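Putative metal-sulfur cluster biosynthesis proteins YuaD (Bacillus subtilis, PDB 1ORU) is of unknown function but, as a MOSC-family protein, may bind molybdenum and pyridoxal phosphate and is putatively linked to metal-sulfur cluster biosynthesis. Local coordinates at residues A[9-14]-A[99-104]; A[33-38]-A[168-173]; A[65-70]-A[162-167]; A[115-120]-A[175-180]. All coordinates share one frame; numbering follows the deposited sequence.

Interaction 1 (A[9-14]-A[99-104])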
# COMPACT_ATOMS: atom_id res chain seq x y z
N THR A 9 17.45 -11.71 5.88
CA THR A 9 18.44 -11.08 5.01
C THR A 9 18.41 -11.71 3.63
O THR A 9 18.31 -12.93 3.49
CB THR A 9 19.85 -11.23 5.61
OG1 THR A 9 19.91 -10.54 6.86
CG2 THR A 9 20.90 -10.64 4.67
N ALA A 10 18.48 -10.86 2.60
CA ALA A 10 18.51 -11.32 1.22
C ALA A 10 19.51 -10.45 0.46
O ALA A 10 20.27 -9.70 1.08
CB ALA A 10 17.12 -11.22 0.58
N LYS A 11 19.49 -10.54 -0.86
CA LYS A 11 20.45 -9.81 -1.67
C LYS A 11 19.88 -9.24 -2.96
O LYS A 11 19.05 -9.87 -3.62
CB LYS A 11 21.63 -10.73 -2.00
CG LYS A 11 22.69 -10.14 -2.91
CD LYS A 11 23.81 -11.16 -3.14
CE LYS A 11 24.91 -10.63 -4.03
NZ LYS A 11 25.95 -11.68 -4.29
N ALA A 12 20.34 -8.05 -3.33
CA ALA A 12 19.93 -7.42 -4.57
C ALA A 12 20.98 -7.84 -5.60
O ALA A 12 22.08 -7.28 -5.63
CB ALA A 12 19.91 -5.90 -4.42
N GLU A 13 20.67 -8.86 -6.40
CA GLU A 13 21.59 -9.37 -7.41
C GLU A 13 21.77 -8.40 -8.57
O GLU A 13 22.87 -8.28 -9.12
CB GLU A 13 21.11 -10.71 -7.98
CG GLU A 13 21.13 -11.87 -7.02
CD GLU A 13 22.54 -12.37 -6.71
OE1 GLU A 13 23.52 -11.86 -7.31
OE2 GLU A 13 22.66 -13.27 -5.86
N GLY A 14 20.69 -7.73 -8.95
CA GLY A 14 20.77 -6.80 -10.06
C GLY A 14 19.85 -5.60 -9.93
O GLY A 14 18.79 -5.69 -9.30
N ALA A 99 16.40 -7.24 -8.97
CA ALA A 99 16.31 -8.68 -9.02
C ALA A 99 16.99 -9.13 -7.75
O ALA A 99 18.17 -8.85 -7.53
CB ALA A 99 17.04 -9.23 -10.25
N VAL A 100 16.25 -9.81 -6.88
CA VAL A 100 16.81 -10.27 -5.62
C VAL A 100 17.04 -11.77 -5.60
O VAL A 100 16.45 -12.51 -6.40
CB VAL A 100 15.88 -9.92 -4.43
CG1 VAL A 100 15.66 -8.41 -4.38
CG2 VAL A 100 14.55 -10.66 -4.56
N SER A 101 17.93 -12.22 -4.72
CA SER A 101 18.20 -13.64 -4.56
C SER A 101 17.99 -13.93 -3.08
O SER A 101 18.09 -13.02 -2.24
CB SER A 101 19.63 -14.01 -5.00
OG SER A 101 20.63 -13.44 -4.17
N GLY A 102 17.66 -15.17 -2.75
CA GLY A 102 17.42 -15.52 -1.37
C GLY A 102 15.96 -15.31 -1.01
O GLY A 102 15.60 -15.35 0.17
N MSE A 103 15.12 -15.10 -2.01
CA MSE A 103 13.69 -14.91 -1.76
C MSE A 103 12.85 -15.75 -2.72
O MSE A 103 12.15 -15.23 -3.59
CB MSE A 103 13.34 -13.43 -1.90
CG MSE A 103 14.12 -12.55 -0.94
SE MSE A 103 13.48 -10.74 -0.85
CE MSE A 103 11.85 -11.06 0.13
N PRO A 104 12.91 -17.09 -2.56
CA PRO A 104 12.15 -18.02 -3.41
C PRO A 104 10.63 -17.85 -3.36
O PRO A 104 9.92 -18.38 -4.22
CB PRO A 104 12.62 -19.39 -2.92
CG PRO A 104 12.96 -19.15 -1.49
CD PRO A 104 13.68 -17.82 -1.54
O HOH W 1 18.25 -14.94 1.76

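Interaction 2 (A[33-38]-A[168-173]). With SO4 (sulfate ion), chain F.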
# COMPACT_ATOMS: atom_id res chain seq x y z
N PHE A 33 16.97 5.91 -5.37
CA PHE A 33 15.56 5.76 -5.02
C PHE A 33 15.17 7.08 -4.37
O PHE A 33 15.87 7.57 -3.48
CB PHE A 33 15.34 4.63 -4.01
CG PHE A 33 15.41 3.24 -4.58
CD1 PHE A 33 15.44 3.03 -5.95
CD2 PHE A 33 15.43 2.14 -3.73
CE1 PHE A 33 15.47 1.73 -6.48
CE2 PHE A 33 15.47 0.84 -4.24
CZ PHE A 33 15.49 0.63 -5.61
N ASP A 34 14.06 7.65 -4.81
CA ASP A 34 13.58 8.90 -4.24
C ASP A 34 12.06 8.77 -4.23
O ASP A 34 11.51 7.85 -4.83
CB ASP A 34 14.00 10.08 -5.12
CG ASP A 34 13.87 11.42 -4.41
OD1 ASP A 34 13.31 11.47 -3.29
OD2 ASP A 34 14.32 12.44 -4.97
N TYR A 35 11.37 9.67 -3.54
CA TYR A 35 9.92 9.59 -3.52
C TYR A 35 9.46 9.64 -4.97
O TYR A 35 9.84 10.54 -5.72
CB TYR A 35 9.35 10.76 -2.71
CG TYR A 35 9.77 10.71 -1.26
CD1 TYR A 35 9.46 9.61 -0.46
CD2 TYR A 35 10.48 11.77 -0.68
CE1 TYR A 35 9.86 9.56 0.88
CE2 TYR A 35 10.88 11.72 0.65
CZ TYR A 35 10.57 10.61 1.42
OH TYR A 35 10.95 10.56 2.75
N GLY A 36 8.66 8.66 -5.37
CA GLY A 36 8.19 8.62 -6.75
C GLY A 36 8.85 7.51 -7.54
O GLY A 36 8.35 7.10 -8.59
N GLY A 37 9.98 7.02 -7.03
CA GLY A 37 10.68 5.93 -7.71
C GLY A 37 12.12 6.26 -8.07
O GLY A 37 12.83 6.92 -7.31
N ILE A 38 12.53 5.80 -9.25
CA ILE A 38 13.89 6.02 -9.76
C ILE A 38 13.90 7.20 -10.73
O ILE A 38 13.33 7.12 -11.81
CB ILE A 38 14.38 4.78 -10.53
CG1 ILE A 38 14.40 3.56 -9.60
CG2 ILE A 38 15.77 5.04 -11.11
CD1 ILE A 38 14.42 2.25 -10.35
N GLU A 168 9.71 4.28 0.26
CA GLU A 168 9.34 4.80 1.57
C GLU A 168 10.42 5.73 2.13
O GLU A 168 10.12 6.64 2.90
CB GLU A 168 9.07 3.64 2.54
CG GLU A 168 8.55 4.07 3.92
CD GLU A 168 7.93 2.93 4.72
OE1 GLU A 168 8.27 1.75 4.45
OE2 GLU A 168 7.10 3.21 5.63
N ARG A 169 11.68 5.48 1.77
CA ARG A 169 12.77 6.34 2.21
C ARG A 169 13.81 6.41 1.10
O ARG A 169 14.27 5.38 0.60
CB ARG A 169 13.43 5.84 3.49
CG ARG A 169 14.34 6.91 4.11
CD ARG A 169 15.13 6.43 5.30
NE ARG A 169 15.89 7.52 5.91
CZ ARG A 169 16.81 7.36 6.86
NH1 ARG A 169 17.10 6.15 7.32
NH2 ARG A 169 17.43 8.42 7.36
N PRO A 170 14.20 7.63 0.70
CA PRO A 170 15.19 7.83 -0.36
C PRO A 170 16.58 7.33 -0.00
O PRO A 170 16.93 7.21 1.17
CB PRO A 170 15.16 9.35 -0.58
CG PRO A 170 13.78 9.75 -0.12
CD PRO A 170 13.65 8.93 1.14
N GLY A 171 17.37 7.03 -1.03
CA GLY A 171 18.73 6.55 -0.82
C GLY A 171 19.26 5.83 -2.04
O GLY A 171 18.49 5.44 -2.92
N ALA A 172 20.57 5.66 -2.10
CA ALA A 172 21.19 4.97 -3.23
C ALA A 172 21.27 3.47 -2.97
O ALA A 172 21.42 3.03 -1.83
CB ALA A 172 22.59 5.51 -3.47
N VAL A 173 21.15 2.69 -4.04
CA VAL A 173 21.24 1.23 -3.94
C VAL A 173 22.30 0.79 -4.93
O VAL A 173 22.44 1.38 -6.01
CB VAL A 173 19.87 0.55 -4.21
CG1 VAL A 173 18.88 0.95 -3.11
CG2 VAL A 173 19.31 0.97 -5.57
S SO4 F . 15.98 12.34 8.52
O1 SO4 F . 16.73 11.43 7.62
O2 SO4 F . 16.25 13.75 8.16
O3 SO4 F . 14.54 12.07 8.36
O4 SO4 F . 16.35 12.12 9.94

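Interaction 3 (A[65-70]-A[162-167])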
# COMPACT_ATOMS: atom_id res chain seq x y z
N ASN A 65 0.78 7.18 -8.21
CA ASN A 65 1.64 6.13 -8.74
C ASN A 65 2.09 5.15 -7.66
O ASN A 65 3.08 5.36 -6.96
CB ASN A 65 2.85 6.75 -9.44
CG ASN A 65 3.81 5.70 -9.98
OD1 ASN A 65 3.42 4.56 -10.23
ND2 ASN A 65 5.06 6.08 -10.17
N ARG A 66 1.33 4.07 -7.55
CA ARG A 66 1.56 3.02 -6.57
C ARG A 66 2.65 2.03 -7.00
O ARG A 66 3.30 1.41 -6.16
CB ARG A 66 0.25 2.29 -6.37
CG ARG A 66 0.28 1.16 -5.39
CD ARG A 66 -0.96 0.31 -5.55
NE ARG A 66 -1.10 -0.60 -4.43
CZ ARG A 66 -1.71 -1.78 -4.49
NH1 ARG A 66 -2.22 -2.20 -5.64
NH2 ARG A 66 -1.80 -2.54 -3.41
N ARG A 67 2.83 1.87 -8.31
CA ARG A 67 3.81 0.94 -8.85
C ARG A 67 5.11 1.66 -9.23
O ARG A 67 5.46 1.77 -10.40
CB ARG A 67 3.20 0.24 -10.06
CG ARG A 67 1.96 -0.59 -9.73
CD ARG A 67 1.15 -0.94 -10.98
NE ARG A 67 1.97 -1.66 -11.95
CZ ARG A 67 2.21 -2.97 -11.91
NH1 ARG A 67 1.68 -3.72 -10.96
NH2 ARG A 67 3.01 -3.51 -12.82
N GLN A 68 5.82 2.14 -8.21
CA GLN A 68 7.07 2.88 -8.42
C GLN A 68 8.29 2.02 -8.69
O GLN A 68 9.13 2.38 -9.50
CB GLN A 68 7.34 3.77 -7.21
CG GLN A 68 6.35 4.91 -7.06
CD GLN A 68 6.47 5.62 -5.73
OE1 GLN A 68 7.53 5.62 -5.11
NE2 GLN A 68 5.39 6.24 -5.29
N ILE A 69 8.38 0.88 -8.01
CA ILE A 69 9.53 -0.02 -8.17
C ILE A 69 9.04 -1.45 -8.36
O ILE A 69 8.17 -1.92 -7.63
CB ILE A 69 10.44 0.02 -6.92
CG1 ILE A 69 10.94 1.45 -6.66
CG2 ILE A 69 11.63 -0.92 -7.11
CD1 ILE A 69 11.90 1.98 -7.72
N SER A 70 9.61 -2.13 -9.34
CA SER A 70 9.23 -3.51 -9.62
C SER A 70 10.35 -4.44 -9.19
O SER A 70 11.51 -4.21 -9.53
CB SER A 70 8.96 -3.68 -11.12
OG SER A 70 8.63 -5.02 -11.41
N GLY A 162 6.63 -11.72 -8.93
CA GLY A 162 7.21 -10.63 -8.17
C GLY A 162 6.22 -9.64 -7.56
O GLY A 162 5.01 -9.85 -7.60
N ILE A 163 6.76 -8.54 -7.03
CA ILE A 163 5.96 -7.52 -6.38
C ILE A 163 6.29 -6.11 -6.87
O ILE A 163 7.25 -5.90 -7.61
CB ILE A 163 6.20 -7.54 -4.85
CG1 ILE A 163 7.67 -7.19 -4.57
CG2 ILE A 163 5.86 -8.91 -4.29
CD1 ILE A 163 8.07 -7.20 -3.09
N VAL A 164 5.46 -5.16 -6.46
CA VAL A 164 5.68 -3.75 -6.77
C VAL A 164 5.76 -3.03 -5.44
O VAL A 164 5.15 -3.46 -4.46
CB VAL A 164 4.55 -3.15 -7.63
CG1 VAL A 164 4.70 -3.60 -9.08
CG2 VAL A 164 3.19 -3.56 -7.09
N CYS A 165 6.53 -1.94 -5.40
CA CYS A 165 6.72 -1.17 -4.18
C CYS A 165 6.71 0.34 -4.40
O CYS A 165 6.86 0.82 -5.52
CB CYS A 165 8.08 -1.49 -3.55
SG CYS A 165 8.40 -3.20 -3.10
N ILE A 166 6.55 1.06 -3.30
CA ILE A 166 6.59 2.52 -3.29
C ILE A 166 7.90 2.81 -2.56
O ILE A 166 8.32 2.01 -1.72
CB ILE A 166 5.42 3.10 -2.46
CG1 ILE A 166 4.15 3.14 -3.30
CG2 ILE A 166 5.78 4.48 -1.92
CD1 ILE A 166 2.90 3.49 -2.49
N VAL A 167 8.57 3.92 -2.89
CA VAL A 167 9.80 4.26 -2.18
C VAL A 167 9.38 4.92 -0.86
O VAL A 167 8.74 5.98 -0.87
CB VAL A 167 10.67 5.27 -2.99
CG1 VAL A 167 11.88 5.71 -2.15
CG2 VAL A 167 11.16 4.62 -4.28
O HOH W 2 7.43 7.32 -2.82

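Interaction 4 (A[115-120]-A[175-180])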
# COMPACT_ATOMS: atom_id res chain seq x y z
N ILE A 115 11.62 -3.46 2.64
CA ILE A 115 12.89 -3.97 2.14
C ILE A 115 13.85 -2.79 2.28
O ILE A 115 13.69 -1.76 1.62
CB ILE A 115 12.83 -4.39 0.66
CG1 ILE A 115 11.84 -5.55 0.50
CG2 ILE A 115 14.22 -4.81 0.18
CD1 ILE A 115 11.62 -5.98 -0.94
N ILE A 116 14.85 -2.95 3.14
CA ILE A 116 15.80 -1.87 3.41
C ILE A 116 17.22 -2.18 2.96
O ILE A 116 17.74 -3.27 3.19
CB ILE A 116 15.78 -1.54 4.92
CG1 ILE A 116 14.34 -1.23 5.35
CG2 ILE A 116 16.70 -0.35 5.21
CD1 ILE A 116 14.21 -0.80 6.80
N PHE A 117 17.84 -1.19 2.32
CA PHE A 117 19.20 -1.29 1.79
C PHE A 117 20.22 -0.69 2.76
O PHE A 117 19.86 0.04 3.68
CB PHE A 117 19.25 -0.60 0.42
CG PHE A 117 18.48 -1.32 -0.65
CD1 PHE A 117 19.14 -2.05 -1.63
CD2 PHE A 117 17.09 -1.26 -0.70
CE1 PHE A 117 18.42 -2.71 -2.65
CE2 PHE A 117 16.36 -1.91 -1.70
CZ PHE A 117 17.04 -2.64 -2.68
N PRO A 118 21.52 -0.99 2.58
CA PRO A 118 22.57 -0.47 3.47
C PRO A 118 22.62 1.05 3.60
O PRO A 118 23.01 1.59 4.64
CB PRO A 118 23.86 -1.03 2.85
CG PRO A 118 23.40 -2.34 2.28
CD PRO A 118 22.09 -1.96 1.62
N SER A 119 22.23 1.75 2.54
CA SER A 119 22.23 3.21 2.54
C SER A 119 21.10 3.77 3.37
O SER A 119 21.11 4.94 3.76
CB SER A 119 22.07 3.72 1.12
OG SER A 119 20.78 3.38 0.65
N GLY A 120 20.10 2.94 3.63
CA GLY A 120 18.94 3.39 4.38
C GLY A 120 17.74 3.46 3.45
O GLY A 120 16.61 3.57 3.90
N THR A 175 24.63 -2.64 -6.80
CA THR A 175 24.63 -4.05 -7.19
C THR A 175 25.25 -4.92 -6.09
O THR A 175 26.32 -4.60 -5.56
CB THR A 175 25.45 -4.26 -8.49
OG1 THR A 175 24.92 -3.42 -9.52
CG2 THR A 175 25.37 -5.72 -8.93
N GLY A 176 24.57 -6.01 -5.74
CA GLY A 176 25.09 -6.90 -4.71
C GLY A 176 24.77 -6.52 -3.27
O GLY A 176 25.16 -7.23 -2.34
N ASP A 177 24.07 -5.41 -3.09
CA ASP A 177 23.70 -4.96 -1.75
C ASP A 177 22.96 -6.05 -0.98
O ASP A 177 22.09 -6.73 -1.52
CB ASP A 177 22.76 -3.75 -1.82
CG ASP A 177 23.51 -2.43 -1.85
OD1 ASP A 177 24.75 -2.44 -1.76
OD2 ASP A 177 22.83 -1.38 -1.95
N GLU A 178 23.32 -6.19 0.29
CA GLU A 178 22.63 -7.15 1.15
C GLU A 178 21.41 -6.37 1.63
O GLU A 178 21.53 -5.21 2.03
CB GLU A 178 23.52 -7.53 2.33
CG GLU A 178 23.15 -8.85 2.99
CD GLU A 178 24.09 -9.23 4.11
OE1 GLU A 178 24.09 -8.53 5.15
OE2 GLU A 178 24.83 -10.22 3.96
N ILE A 179 20.23 -6.97 1.55
CA ILE A 179 19.03 -6.27 1.98
C ILE A 179 18.39 -6.90 3.21
O ILE A 179 18.54 -8.10 3.47
CB ILE A 179 17.98 -6.19 0.85
CG1 ILE A 179 17.68 -7.59 0.30
CG2 ILE A 179 18.49 -5.27 -0.24
CD1 ILE A 179 16.55 -7.61 -0.72
N GLU A 180 17.69 -6.06 3.97
CA GLU A 180 17.01 -6.49 5.18
C GLU A 180 15.52 -6.47 4.88
O GLU A 180 14.96 -5.42 4.59
CB GLU A 180 17.32 -5.51 6.31
CG GLU A 180 16.86 -5.95 7.68
CD GLU A 180 17.78 -7.00 8.28
OE1 GLU A 180 17.55 -7.39 9.44
OE2 GLU A 180 18.73 -7.41 7.59
O HOH W 3 22.49 0.85 -0.43

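Interaction 1 (A[9-14]-A[99-104])
Strands 5-17 and 98-101 pair antiparallel in the mixed sheet, with a classic beta bulge where E13 and G14 both face A99. A99 O takes a well-aligned bond from G14 N at 3.1 Å and a weaker, bent one from E13 N, and A99 N returns a bond to G14 O. Beyond the bulge the ladder is regular, with K11 and S101 exchanging two backbone bonds.

The bulge tilts E13 toward the partner strand. Its CG lies beside the backbone N (chi1 -68°), and a turn at chi2 (-72°) folds the carboxylate back to S101. There S101 OG, in the crowded position between backbone N and carbonyl carbon, donates to the anti lone pair of OE2 at 2.6 Å, while E13 CG packs 3.3 Å from S101 CB. An alanine in place of E13 would probably lose the bond from S101 OG and the packing of CG on S101 CB.

Further out, E75 accepts bonds from G102 N and M103 N as the chain leaves the strand. A10 CB rests 3.6 Å from CG of selenomethionine M103. Past the paired residues a water bridges the segments, donating to T9 O at 2.7 Å and to G102 O at 3.1 Å.

Interaction 2 (A[33-38]-A[168-173])
F33 O has two contacts from the other segment: a hydrogen bond from G171 N at 2.9 Å, lying in the carbonyl plane, and a CA-H...O approach from P170 CA at 3.2 Å. F33 N pays G171 back with a bond to its carbonyl O, reached from above the carbonyl plane.

V173 crosses F33 at about a right angle, its CG2 making a CH-pi contact over one ring face, 4.0 Å from the centroid, while CG1 touches CE2. P170 crosses Y35 obliquely and puts CG over one face, a CH-pi contact 3.7 Å from the centroid, while E168 O comes in at the tyrosine's edge.

The pair F33-G171 belongs to a small two-stranded antiparallel sheet, 30-33 with 171-174, and the chain leaves it through a type II turn from D34 to G37. D34 OD1 steadies the turn by accepting from Y35 N at 2.7 Å, above the carboxylate plane. An alanine at Y35 would probably strip the cover from P170 and lose the packing against T47 of the second subunit. At 3.1 Å, R169 NH2 donates to O1 of a sulfate, probably from the crystallisation liquor, which E62 N of the second subunit also binds.

Interaction 3 (A[65-70]-A[162-167])
Two flat groups of 65-70 carry the contact, the guanidinium of R67 and the amide of Q68, and they meet the strand 163-167 in different ways. V164 CG1 lies over one face of the guanidinium, displaced toward its rim and 3.6 Å from NH1; the polar end is held beyond the contact, NH2 donating to N129. The Q68 amide is fixed from more than one direction. NE2 donates nearly in its own plane to N65 O at 3.0 Å, almost along the C=O axis, whereas V167 N reaches OE1 from above the amide plane with a nearly straight N-H (178°). A water also donates to OE1, at 2.9 Å, and bridges it to V167 O; a weak bond from G36 N completes the grip.

Q68 arrives there with its CG beside the backbone N and its chain extended, so the side chain crosses I166 obliquely, I166 CG2 lying 3.8 Å from NE2. The backbone makes a classic beta bulge: Q68 and I69 both face C165, I69 exchanging two good bonds with it while Q68 N gives C165 O a weak one. This joins strands 69-73 and 163-169 antiparallel in the curled mixed sheet of the MOSC domain. On the I69-C165 face the packing is apolar, with I69 CG1 4.0 Å from V167 CG2 and F33 touching I69 and V167.

The chemistry implies that the buried amide of Q68 carries on the pairing by side chain where the strand ladder stops: OE1 stands in as acceptor for V167 N, and NE2 ties the incoming loop to itself through N65 O.

Interaction 4 (A[115-120]-A[175-180])
I179 lies side by side with two neighbours, I115 and F117, all pointing the same way. Its CG2 settles over one face of the F117 ring, a CH-pi contact 3.7 Å from the centroid and displaced toward the CD1-CE1 rim. The other branch is set by chi1 (54°): CG1 takes the crowded position between backbone N and carbonyl carbon and carries CD1 to 3.8 Å from I115 CG2. The torsion thus splits the isoleucine between an aliphatic partner and an aromatic one.

D177 crosses F117 at about a right angle, with the carboxylate and ring planes 58° apart. OD2 comes to the ring's edge near its plane, 3.8 Å from CD1, and lies close to P118 CD as well. OD2 is held by Y174 N and by a water that donates to it at 2.7 Å, and the same water accepts from S119 N.

These side chains hang on an antiparallel pairing between strands 114-116 and 178-184, neighbours in the mixed sheet, between 122-128 and 5-17. I116 and E180 form its hydrogen-bonded pair: I116 N to E180 O is 2.9 Å and the return bond is equally straight, both in the carbonyl plane. Past I116 the first strand ends, and a type I turn from F117 to G120 swings the chain off, closed by G120 N to F117 O. P118 is the second residue of the turn, its CD resting 3.3 Å from E178 O.

Interactions 1, 3 and 4 all tie antiparallel strands of one mixed sheet, while interaction 2 pairs a short two-stranded sheet beside it. Interactions 1 and 3 are the buried ones; 2 and 4 are partly so and lie farther from the chain's centre. Strand 163-169 serves both 2 and 3, which touch where G36 N meets Q68 OE1. Strands 5-17 and 178-184 join 1 to 4 by backbone bonds, and A172 O with S119 OG links 2 to 4. Bulges mark 1 and 3, supplemented by carboxylate-hydroxyl or amide bonds; 2 and 4 rely on a single bridged pair plus CH-pi packing. Interactions 2, 3 and, through I116 alone, 4 reach the second subunit; no other chain touches 1.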